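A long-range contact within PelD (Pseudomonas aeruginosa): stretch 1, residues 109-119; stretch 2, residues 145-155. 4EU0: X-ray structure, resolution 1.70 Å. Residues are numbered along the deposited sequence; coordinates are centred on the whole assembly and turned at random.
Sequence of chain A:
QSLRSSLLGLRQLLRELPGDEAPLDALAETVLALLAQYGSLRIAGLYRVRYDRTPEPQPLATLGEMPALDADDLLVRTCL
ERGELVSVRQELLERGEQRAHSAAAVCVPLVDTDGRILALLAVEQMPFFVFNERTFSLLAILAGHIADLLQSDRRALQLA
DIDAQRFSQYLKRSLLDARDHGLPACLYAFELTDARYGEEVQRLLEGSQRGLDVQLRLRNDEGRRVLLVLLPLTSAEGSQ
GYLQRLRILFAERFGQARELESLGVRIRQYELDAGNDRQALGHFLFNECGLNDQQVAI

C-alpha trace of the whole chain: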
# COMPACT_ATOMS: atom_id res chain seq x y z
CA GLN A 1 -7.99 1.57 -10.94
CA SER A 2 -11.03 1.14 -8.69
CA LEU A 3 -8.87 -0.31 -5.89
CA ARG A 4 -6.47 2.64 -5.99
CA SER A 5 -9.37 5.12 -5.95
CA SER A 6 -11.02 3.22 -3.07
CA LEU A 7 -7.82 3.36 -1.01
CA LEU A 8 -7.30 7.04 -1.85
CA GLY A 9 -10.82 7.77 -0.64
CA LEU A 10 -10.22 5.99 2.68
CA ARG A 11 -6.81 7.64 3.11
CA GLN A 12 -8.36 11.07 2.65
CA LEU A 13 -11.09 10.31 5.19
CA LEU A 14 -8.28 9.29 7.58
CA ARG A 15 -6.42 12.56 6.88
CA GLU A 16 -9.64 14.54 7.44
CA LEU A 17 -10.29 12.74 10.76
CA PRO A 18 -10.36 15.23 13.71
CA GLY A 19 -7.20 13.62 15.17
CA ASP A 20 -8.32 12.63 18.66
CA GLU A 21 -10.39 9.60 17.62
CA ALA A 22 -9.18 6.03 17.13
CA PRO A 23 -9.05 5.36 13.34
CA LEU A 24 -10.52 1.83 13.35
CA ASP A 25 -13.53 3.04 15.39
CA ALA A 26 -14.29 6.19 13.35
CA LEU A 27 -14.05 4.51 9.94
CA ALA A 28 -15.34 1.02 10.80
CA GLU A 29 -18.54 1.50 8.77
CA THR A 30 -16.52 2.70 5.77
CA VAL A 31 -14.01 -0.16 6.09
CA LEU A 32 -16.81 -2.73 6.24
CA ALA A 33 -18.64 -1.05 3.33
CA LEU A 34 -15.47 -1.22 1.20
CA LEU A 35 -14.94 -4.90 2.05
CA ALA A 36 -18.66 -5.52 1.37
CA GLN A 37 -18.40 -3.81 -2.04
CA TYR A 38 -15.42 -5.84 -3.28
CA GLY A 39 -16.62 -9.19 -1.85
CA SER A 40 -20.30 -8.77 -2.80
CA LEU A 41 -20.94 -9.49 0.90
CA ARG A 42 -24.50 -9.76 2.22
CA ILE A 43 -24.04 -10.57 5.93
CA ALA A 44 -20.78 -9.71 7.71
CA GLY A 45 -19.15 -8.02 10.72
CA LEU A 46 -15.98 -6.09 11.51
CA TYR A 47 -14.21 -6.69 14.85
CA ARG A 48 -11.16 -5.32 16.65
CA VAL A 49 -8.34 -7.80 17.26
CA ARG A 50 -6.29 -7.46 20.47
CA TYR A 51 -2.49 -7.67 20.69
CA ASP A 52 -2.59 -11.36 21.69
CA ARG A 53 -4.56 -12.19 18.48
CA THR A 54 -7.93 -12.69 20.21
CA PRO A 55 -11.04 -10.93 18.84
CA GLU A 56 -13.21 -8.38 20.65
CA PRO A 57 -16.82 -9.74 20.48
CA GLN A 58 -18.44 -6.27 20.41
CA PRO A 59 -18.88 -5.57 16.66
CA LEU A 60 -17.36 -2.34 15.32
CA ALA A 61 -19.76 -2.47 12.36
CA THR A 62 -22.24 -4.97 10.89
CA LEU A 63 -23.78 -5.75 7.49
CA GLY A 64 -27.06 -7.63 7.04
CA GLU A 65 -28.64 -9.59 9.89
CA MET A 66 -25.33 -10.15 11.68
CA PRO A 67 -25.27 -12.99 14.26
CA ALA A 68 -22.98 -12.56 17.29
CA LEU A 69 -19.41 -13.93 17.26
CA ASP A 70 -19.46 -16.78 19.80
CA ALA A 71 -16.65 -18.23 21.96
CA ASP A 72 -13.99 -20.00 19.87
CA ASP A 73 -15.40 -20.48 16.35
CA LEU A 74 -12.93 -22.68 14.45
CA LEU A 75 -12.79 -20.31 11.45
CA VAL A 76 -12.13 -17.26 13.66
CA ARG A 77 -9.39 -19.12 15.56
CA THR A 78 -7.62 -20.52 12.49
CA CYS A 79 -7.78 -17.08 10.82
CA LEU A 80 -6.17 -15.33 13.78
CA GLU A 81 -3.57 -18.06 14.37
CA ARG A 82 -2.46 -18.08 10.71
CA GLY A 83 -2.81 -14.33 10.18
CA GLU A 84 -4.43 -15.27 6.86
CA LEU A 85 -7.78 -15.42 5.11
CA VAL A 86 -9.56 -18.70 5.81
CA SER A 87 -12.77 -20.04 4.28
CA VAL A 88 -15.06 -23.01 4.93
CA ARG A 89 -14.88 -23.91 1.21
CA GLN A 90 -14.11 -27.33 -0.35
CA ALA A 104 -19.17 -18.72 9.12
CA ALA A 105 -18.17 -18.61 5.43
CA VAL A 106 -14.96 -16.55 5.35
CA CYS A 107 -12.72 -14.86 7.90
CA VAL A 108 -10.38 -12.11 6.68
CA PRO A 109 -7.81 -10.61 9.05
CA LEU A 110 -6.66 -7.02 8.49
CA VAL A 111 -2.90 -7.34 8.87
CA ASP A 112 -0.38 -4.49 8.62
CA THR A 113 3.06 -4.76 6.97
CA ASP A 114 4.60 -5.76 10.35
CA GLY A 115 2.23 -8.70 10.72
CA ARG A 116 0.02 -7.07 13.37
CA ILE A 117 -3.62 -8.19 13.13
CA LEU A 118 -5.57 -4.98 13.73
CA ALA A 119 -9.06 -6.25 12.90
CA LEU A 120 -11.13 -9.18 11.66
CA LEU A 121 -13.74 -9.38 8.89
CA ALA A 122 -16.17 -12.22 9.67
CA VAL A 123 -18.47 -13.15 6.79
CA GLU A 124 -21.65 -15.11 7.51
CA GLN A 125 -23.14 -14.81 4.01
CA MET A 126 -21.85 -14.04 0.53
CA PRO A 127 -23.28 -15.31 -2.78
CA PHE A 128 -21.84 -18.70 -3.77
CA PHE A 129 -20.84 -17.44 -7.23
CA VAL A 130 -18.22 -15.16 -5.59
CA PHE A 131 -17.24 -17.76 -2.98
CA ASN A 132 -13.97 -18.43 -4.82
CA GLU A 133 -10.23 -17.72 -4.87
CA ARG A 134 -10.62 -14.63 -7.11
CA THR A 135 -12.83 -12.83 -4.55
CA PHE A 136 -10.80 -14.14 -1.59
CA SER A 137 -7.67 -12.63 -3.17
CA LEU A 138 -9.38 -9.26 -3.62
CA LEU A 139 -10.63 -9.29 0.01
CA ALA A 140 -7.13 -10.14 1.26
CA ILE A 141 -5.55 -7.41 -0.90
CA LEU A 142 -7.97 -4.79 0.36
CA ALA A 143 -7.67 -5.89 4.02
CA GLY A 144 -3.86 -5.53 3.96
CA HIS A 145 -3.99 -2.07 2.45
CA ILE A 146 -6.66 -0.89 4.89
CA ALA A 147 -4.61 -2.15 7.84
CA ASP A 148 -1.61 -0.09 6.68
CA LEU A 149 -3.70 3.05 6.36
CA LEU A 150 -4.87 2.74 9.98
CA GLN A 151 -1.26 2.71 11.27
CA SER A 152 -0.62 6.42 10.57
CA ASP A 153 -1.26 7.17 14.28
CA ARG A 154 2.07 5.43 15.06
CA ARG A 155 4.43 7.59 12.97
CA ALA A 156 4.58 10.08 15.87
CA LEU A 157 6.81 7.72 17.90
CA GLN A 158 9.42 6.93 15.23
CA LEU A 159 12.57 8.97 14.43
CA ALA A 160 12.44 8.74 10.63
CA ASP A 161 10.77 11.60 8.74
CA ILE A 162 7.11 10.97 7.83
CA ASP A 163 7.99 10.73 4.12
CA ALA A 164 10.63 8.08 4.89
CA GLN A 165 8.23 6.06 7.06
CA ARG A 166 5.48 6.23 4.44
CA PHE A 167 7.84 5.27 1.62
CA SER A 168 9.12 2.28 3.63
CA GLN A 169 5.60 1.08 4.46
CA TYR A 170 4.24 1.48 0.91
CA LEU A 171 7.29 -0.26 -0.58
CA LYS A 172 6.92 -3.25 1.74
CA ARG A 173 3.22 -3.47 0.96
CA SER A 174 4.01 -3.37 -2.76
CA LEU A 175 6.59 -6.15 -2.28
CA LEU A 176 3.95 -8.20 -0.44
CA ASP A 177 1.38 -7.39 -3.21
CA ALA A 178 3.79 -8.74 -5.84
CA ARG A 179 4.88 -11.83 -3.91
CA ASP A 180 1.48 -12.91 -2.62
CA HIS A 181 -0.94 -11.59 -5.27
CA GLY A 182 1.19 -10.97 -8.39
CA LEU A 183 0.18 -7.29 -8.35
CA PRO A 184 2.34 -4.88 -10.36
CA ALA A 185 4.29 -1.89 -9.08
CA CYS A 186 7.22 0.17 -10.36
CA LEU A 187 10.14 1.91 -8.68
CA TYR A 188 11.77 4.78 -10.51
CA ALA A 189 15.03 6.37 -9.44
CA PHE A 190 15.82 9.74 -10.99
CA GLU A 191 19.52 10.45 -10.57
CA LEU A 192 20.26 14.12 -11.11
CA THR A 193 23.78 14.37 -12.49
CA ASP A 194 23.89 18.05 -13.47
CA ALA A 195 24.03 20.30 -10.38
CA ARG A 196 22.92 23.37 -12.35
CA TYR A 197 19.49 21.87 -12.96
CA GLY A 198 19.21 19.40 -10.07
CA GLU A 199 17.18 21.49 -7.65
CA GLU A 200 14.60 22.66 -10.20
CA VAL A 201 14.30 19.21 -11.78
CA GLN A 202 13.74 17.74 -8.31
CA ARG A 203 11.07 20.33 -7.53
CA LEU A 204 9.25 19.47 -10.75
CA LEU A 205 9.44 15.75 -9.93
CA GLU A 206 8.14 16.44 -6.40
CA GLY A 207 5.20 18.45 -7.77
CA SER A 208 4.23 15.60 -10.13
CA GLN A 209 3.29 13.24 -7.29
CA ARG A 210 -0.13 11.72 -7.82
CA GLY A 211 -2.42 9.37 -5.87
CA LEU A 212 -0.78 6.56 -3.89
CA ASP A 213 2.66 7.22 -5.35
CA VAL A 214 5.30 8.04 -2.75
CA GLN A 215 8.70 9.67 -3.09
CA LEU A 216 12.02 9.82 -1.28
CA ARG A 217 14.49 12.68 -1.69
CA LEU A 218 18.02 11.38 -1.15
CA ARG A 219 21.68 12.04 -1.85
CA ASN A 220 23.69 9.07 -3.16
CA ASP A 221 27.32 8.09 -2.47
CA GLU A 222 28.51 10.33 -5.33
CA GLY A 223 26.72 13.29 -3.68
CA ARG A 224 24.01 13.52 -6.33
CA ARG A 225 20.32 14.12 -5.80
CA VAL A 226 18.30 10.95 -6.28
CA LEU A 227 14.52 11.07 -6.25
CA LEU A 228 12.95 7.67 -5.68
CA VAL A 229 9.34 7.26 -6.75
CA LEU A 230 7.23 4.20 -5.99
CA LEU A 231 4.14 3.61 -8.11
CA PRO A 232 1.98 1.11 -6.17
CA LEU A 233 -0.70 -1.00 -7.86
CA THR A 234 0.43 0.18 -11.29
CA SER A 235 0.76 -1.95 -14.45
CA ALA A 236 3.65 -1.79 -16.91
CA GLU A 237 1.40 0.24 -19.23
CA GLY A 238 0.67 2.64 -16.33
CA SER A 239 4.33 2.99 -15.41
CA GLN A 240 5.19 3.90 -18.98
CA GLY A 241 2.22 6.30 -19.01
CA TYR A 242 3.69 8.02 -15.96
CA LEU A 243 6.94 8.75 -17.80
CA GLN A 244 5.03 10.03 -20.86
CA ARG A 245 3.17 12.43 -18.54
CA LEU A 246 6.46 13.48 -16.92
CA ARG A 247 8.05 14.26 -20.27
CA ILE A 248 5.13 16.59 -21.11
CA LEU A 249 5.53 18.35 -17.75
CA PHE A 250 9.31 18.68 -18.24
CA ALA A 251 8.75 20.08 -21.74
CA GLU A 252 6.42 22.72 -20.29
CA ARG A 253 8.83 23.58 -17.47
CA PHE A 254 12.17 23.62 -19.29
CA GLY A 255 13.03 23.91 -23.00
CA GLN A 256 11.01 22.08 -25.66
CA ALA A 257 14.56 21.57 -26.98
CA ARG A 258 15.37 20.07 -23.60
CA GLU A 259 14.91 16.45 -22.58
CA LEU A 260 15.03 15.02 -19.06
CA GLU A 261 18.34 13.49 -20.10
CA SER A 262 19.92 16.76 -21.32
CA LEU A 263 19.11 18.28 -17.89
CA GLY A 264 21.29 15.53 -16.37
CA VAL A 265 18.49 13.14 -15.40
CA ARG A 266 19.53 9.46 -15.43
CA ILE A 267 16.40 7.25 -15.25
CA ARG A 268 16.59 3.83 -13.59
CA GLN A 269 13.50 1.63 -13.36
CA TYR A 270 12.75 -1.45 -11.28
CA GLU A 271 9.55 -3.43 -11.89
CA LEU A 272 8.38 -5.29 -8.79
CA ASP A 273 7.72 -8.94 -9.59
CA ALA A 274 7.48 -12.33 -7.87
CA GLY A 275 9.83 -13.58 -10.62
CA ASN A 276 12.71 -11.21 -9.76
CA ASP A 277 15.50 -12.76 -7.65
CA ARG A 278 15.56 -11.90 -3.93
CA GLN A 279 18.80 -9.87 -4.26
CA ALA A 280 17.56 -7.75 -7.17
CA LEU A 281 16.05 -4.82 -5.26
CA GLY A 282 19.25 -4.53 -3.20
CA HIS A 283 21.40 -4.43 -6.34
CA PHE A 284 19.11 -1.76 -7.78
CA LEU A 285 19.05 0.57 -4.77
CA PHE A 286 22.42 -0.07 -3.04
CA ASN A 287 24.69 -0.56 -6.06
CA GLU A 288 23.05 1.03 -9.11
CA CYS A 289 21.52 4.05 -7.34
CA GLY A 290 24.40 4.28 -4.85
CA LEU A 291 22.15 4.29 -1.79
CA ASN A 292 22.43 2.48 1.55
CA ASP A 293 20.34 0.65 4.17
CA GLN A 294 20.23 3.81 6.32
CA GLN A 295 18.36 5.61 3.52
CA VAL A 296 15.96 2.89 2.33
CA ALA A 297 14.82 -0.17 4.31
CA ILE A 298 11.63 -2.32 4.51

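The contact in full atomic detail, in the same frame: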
# COMPACT_ATOMS: atom_id res chain seq x y z
N PRO A 109 -8.46 -11.49 8.09
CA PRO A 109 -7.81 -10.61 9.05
C PRO A 109 -7.27 -9.37 8.33
O PRO A 109 -6.87 -9.46 7.16
CB PRO A 109 -6.67 -11.46 9.57
CG PRO A 109 -6.26 -12.27 8.37
CD PRO A 109 -7.53 -12.51 7.58
N LEU A 110 -7.27 -8.24 9.01
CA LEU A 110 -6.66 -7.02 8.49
C LEU A 110 -5.29 -6.91 9.15
O LEU A 110 -5.19 -6.64 10.35
CB LEU A 110 -7.54 -5.80 8.76
CG LEU A 110 -8.83 -5.54 7.98
CD1 LEU A 110 -9.93 -6.60 8.20
CD2 LEU A 110 -9.35 -4.17 8.35
N VAL A 111 -4.26 -7.18 8.36
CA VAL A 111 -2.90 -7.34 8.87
C VAL A 111 -1.99 -6.28 8.26
O VAL A 111 -1.90 -6.18 7.03
CB VAL A 111 -2.33 -8.74 8.55
CG1 VAL A 111 -1.02 -8.98 9.28
CG2 VAL A 111 -3.33 -9.85 8.90
N ASP A 112 -1.33 -5.49 9.11
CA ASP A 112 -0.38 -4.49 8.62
C ASP A 112 0.92 -5.11 8.10
O ASP A 112 1.12 -6.32 8.19
CB ASP A 112 -0.15 -3.36 9.66
CG ASP A 112 0.71 -3.80 10.86
OD1 ASP A 112 1.40 -4.84 10.81
OD2 ASP A 112 0.70 -3.06 11.87
N THR A 113 1.79 -4.27 7.53
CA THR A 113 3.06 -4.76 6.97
C THR A 113 4.02 -5.37 8.00
O THR A 113 4.99 -6.02 7.63
CB THR A 113 3.81 -3.67 6.16
OG1 THR A 113 4.06 -2.53 6.99
CG2 THR A 113 3.02 -3.23 4.91
N ASP A 114 3.77 -5.16 9.30
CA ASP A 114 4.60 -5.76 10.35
C ASP A 114 4.06 -7.11 10.80
O ASP A 114 4.69 -7.82 11.59
CB ASP A 114 4.67 -4.84 11.58
CG ASP A 114 5.39 -3.54 11.31
OD1 ASP A 114 6.34 -3.50 10.50
OD2 ASP A 114 5.01 -2.54 11.94
N GLY A 115 2.87 -7.45 10.32
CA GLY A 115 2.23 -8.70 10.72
C GLY A 115 1.29 -8.56 11.90
O GLY A 115 0.86 -9.57 12.46
N ARG A 116 0.96 -7.33 12.28
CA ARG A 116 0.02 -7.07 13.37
C ARG A 116 -1.42 -7.18 12.86
O ARG A 116 -1.78 -6.51 11.89
CB ARG A 116 0.26 -5.68 13.98
CG ARG A 116 -0.22 -5.52 15.43
CD ARG A 116 0.59 -4.43 16.13
NE ARG A 116 -0.12 -3.79 17.24
CZ ARG A 116 0.36 -2.77 17.94
NH1 ARG A 116 1.56 -2.27 17.65
NH2 ARG A 116 -0.34 -2.24 18.93
N ILE A 117 -2.21 -8.04 13.49
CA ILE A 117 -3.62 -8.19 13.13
C ILE A 117 -4.39 -7.11 13.88
O ILE A 117 -4.53 -7.18 15.10
CB ILE A 117 -4.20 -9.58 13.56
CG1 ILE A 117 -3.17 -10.71 13.43
CG2 ILE A 117 -5.54 -9.86 12.87
CD1 ILE A 117 -2.64 -11.00 12.07
N LEU A 118 -4.86 -6.11 13.14
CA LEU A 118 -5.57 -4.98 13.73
C LEU A 118 -7.05 -5.28 13.92
O LEU A 118 -7.65 -4.83 14.90
CB LEU A 118 -5.43 -3.74 12.84
CG LEU A 118 -4.17 -2.87 12.94
CD1 LEU A 118 -2.91 -3.62 12.56
CD2 LEU A 118 -4.35 -1.66 12.05
N ALA A 119 -7.62 -6.04 12.98
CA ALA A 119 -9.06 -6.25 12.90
C ALA A 119 -9.40 -7.54 12.18
O ALA A 119 -8.54 -8.15 11.53
CB ALA A 119 -9.73 -5.07 12.20
N HIS A 145 -4.11 -3.50 2.69
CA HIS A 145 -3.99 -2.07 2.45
C HIS A 145 -4.72 -1.23 3.49
O HIS A 145 -4.17 -0.25 3.97
CB HIS A 145 -4.42 -1.71 1.03
CG HIS A 145 -3.38 -2.04 0.01
ND1 HIS A 145 -3.22 -3.31 -0.50
CD2 HIS A 145 -2.42 -1.28 -0.56
CE1 HIS A 145 -2.21 -3.31 -1.36
NE2 HIS A 145 -1.71 -2.09 -1.41
N ILE A 146 -5.93 -1.63 3.87
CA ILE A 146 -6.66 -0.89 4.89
C ILE A 146 -5.91 -0.87 6.21
O ILE A 146 -5.81 0.17 6.85
CB ILE A 146 -8.09 -1.42 5.09
CG1 ILE A 146 -8.91 -1.17 3.82
CG2 ILE A 146 -8.76 -0.72 6.30
CD1 ILE A 146 -10.19 -2.01 3.74
N ALA A 147 -5.38 -2.03 6.61
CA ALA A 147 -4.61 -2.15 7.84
C ALA A 147 -3.44 -1.17 7.90
O ALA A 147 -3.19 -0.58 8.94
CB ALA A 147 -4.12 -3.59 8.03
N ASP A 148 -2.74 -1.02 6.77
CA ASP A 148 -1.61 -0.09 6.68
C ASP A 148 -2.04 1.35 6.91
O ASP A 148 -1.37 2.11 7.60
CB ASP A 148 -0.95 -0.15 5.30
CG ASP A 148 -0.24 -1.45 5.04
OD1 ASP A 148 -0.07 -2.25 6.00
OD2 ASP A 148 0.15 -1.66 3.87
N LEU A 149 -3.16 1.70 6.29
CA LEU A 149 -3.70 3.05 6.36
C LEU A 149 -4.06 3.46 7.79
O LEU A 149 -3.92 4.63 8.17
CB LEU A 149 -4.88 3.20 5.40
CG LEU A 149 -4.53 3.26 3.90
CD1 LEU A 149 -5.79 3.31 3.05
CD2 LEU A 149 -3.64 4.46 3.59
N LEU A 150 -4.49 2.49 8.59
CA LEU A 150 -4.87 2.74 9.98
C LEU A 150 -3.66 3.01 10.89
O LEU A 150 -3.81 3.60 11.97
CB LEU A 150 -5.71 1.58 10.53
CG LEU A 150 -7.03 1.30 9.82
CD1 LEU A 150 -7.62 -0.01 10.30
CD2 LEU A 150 -8.03 2.44 10.02
N GLN A 151 -2.48 2.60 10.45
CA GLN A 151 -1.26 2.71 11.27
C GLN A 151 -0.57 4.08 11.26
O GLN A 151 0.51 4.23 11.84
CB GLN A 151 -0.25 1.61 10.90
CG GLN A 151 -0.65 0.20 11.34
CD GLN A 151 -0.64 -0.00 12.85
OE1 GLN A 151 -0.81 0.94 13.63
NE2 GLN A 151 -0.45 -1.24 13.28
N SER A 152 -1.19 5.07 10.63
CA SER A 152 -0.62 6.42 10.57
C SER A 152 -0.56 7.14 11.93
O SER A 152 0.16 8.13 12.10
CB SER A 152 -1.34 7.28 9.52
OG SER A 152 -2.64 7.64 9.96
N ASP A 153 -1.31 6.63 12.91
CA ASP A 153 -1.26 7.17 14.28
C ASP A 153 -0.04 6.69 15.08
O ASP A 153 0.05 6.93 16.29
CB ASP A 153 -2.57 6.85 15.03
CG ASP A 153 -2.79 5.35 15.24
OD1 ASP A 153 -2.14 4.53 14.55
OD2 ASP A 153 -3.62 4.99 16.09
N ARG A 154 0.88 5.99 14.41
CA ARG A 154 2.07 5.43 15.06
C ARG A 154 3.37 6.10 14.61
O ARG A 154 4.42 5.93 15.24
CB ARG A 154 2.16 3.92 14.82
CG ARG A 154 1.09 3.08 15.53
CD ARG A 154 1.18 3.20 17.04
NE ARG A 154 0.49 2.12 17.74
CZ ARG A 154 -0.78 2.16 18.14
NH1 ARG A 154 -1.53 3.24 17.92
NH2 ARG A 154 -1.31 1.12 18.78
N ARG A 155 3.28 6.88 13.53
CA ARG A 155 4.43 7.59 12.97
C ARG A 155 5.03 8.58 13.96
O ARG A 155 6.23 8.86 13.91
CB ARG A 155 4.03 8.31 11.68
CG ARG A 155 3.67 7.35 10.56
CD ARG A 155 3.18 8.05 9.32
NE ARG A 155 2.95 7.08 8.26
CZ ARG A 155 2.12 7.24 7.23
NH1 ARG A 155 1.41 8.36 7.11
NH2 ARG A 155 1.99 6.27 6.33
O HOH W 1 1.37 0.03 18.72

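Two like-charged arginines meet at the exposed edge of this contact: Arg116 NH2 and Arg154 NH2 lie 3.5 Å apart, and both are donors, so no hydrogen bond can join them. Water 1 supplies the missing acceptor, taking hydrogen bonds from Arg116 NH1 and Arg154 NE, each at 2.5 Å. Arg154 NH1 also forms a salt bridge with Asp153 OD2 at 3.3 Å.

Further in, Asp112 organizes the hairpin and ties it to the second stretch. Asp112 OD1 accepts from Asp114 N (2.8 Å, 134°) and Arg116 N (2.9 Å, 157°), bracing the type I turn from Asp112 to Gly115, while Asp112 OD2 accepts from Gln151 NE2 at 2.6 Å and 149°. The m, m rotamer of Gln151 brings its amide to this carboxylate. A weak bond, Thr113 N to Asp148 OD1 (3.1 Å, 126°), adds a second polar link.

The helix and strand 109-111 approach to 6.6 Å between axes, crossing at -51°. Ala147 points toward the strand, and its one-carbon side chain lets the backbone come close, with Ala147 CB 3.4 Å from Val111 C and 4.1 Å from Leu110 CB. Leu118 CD2 lies 4.5 Å from Ala147 CB. In neighbouring contacts, Leu110 CD2 reaches Ile146 CG2 at 4.1 Å, and Leu118 CD2 reaches Leu150 CB at 3.8 Å. Together the stretches bury 496 Å², both sides summed.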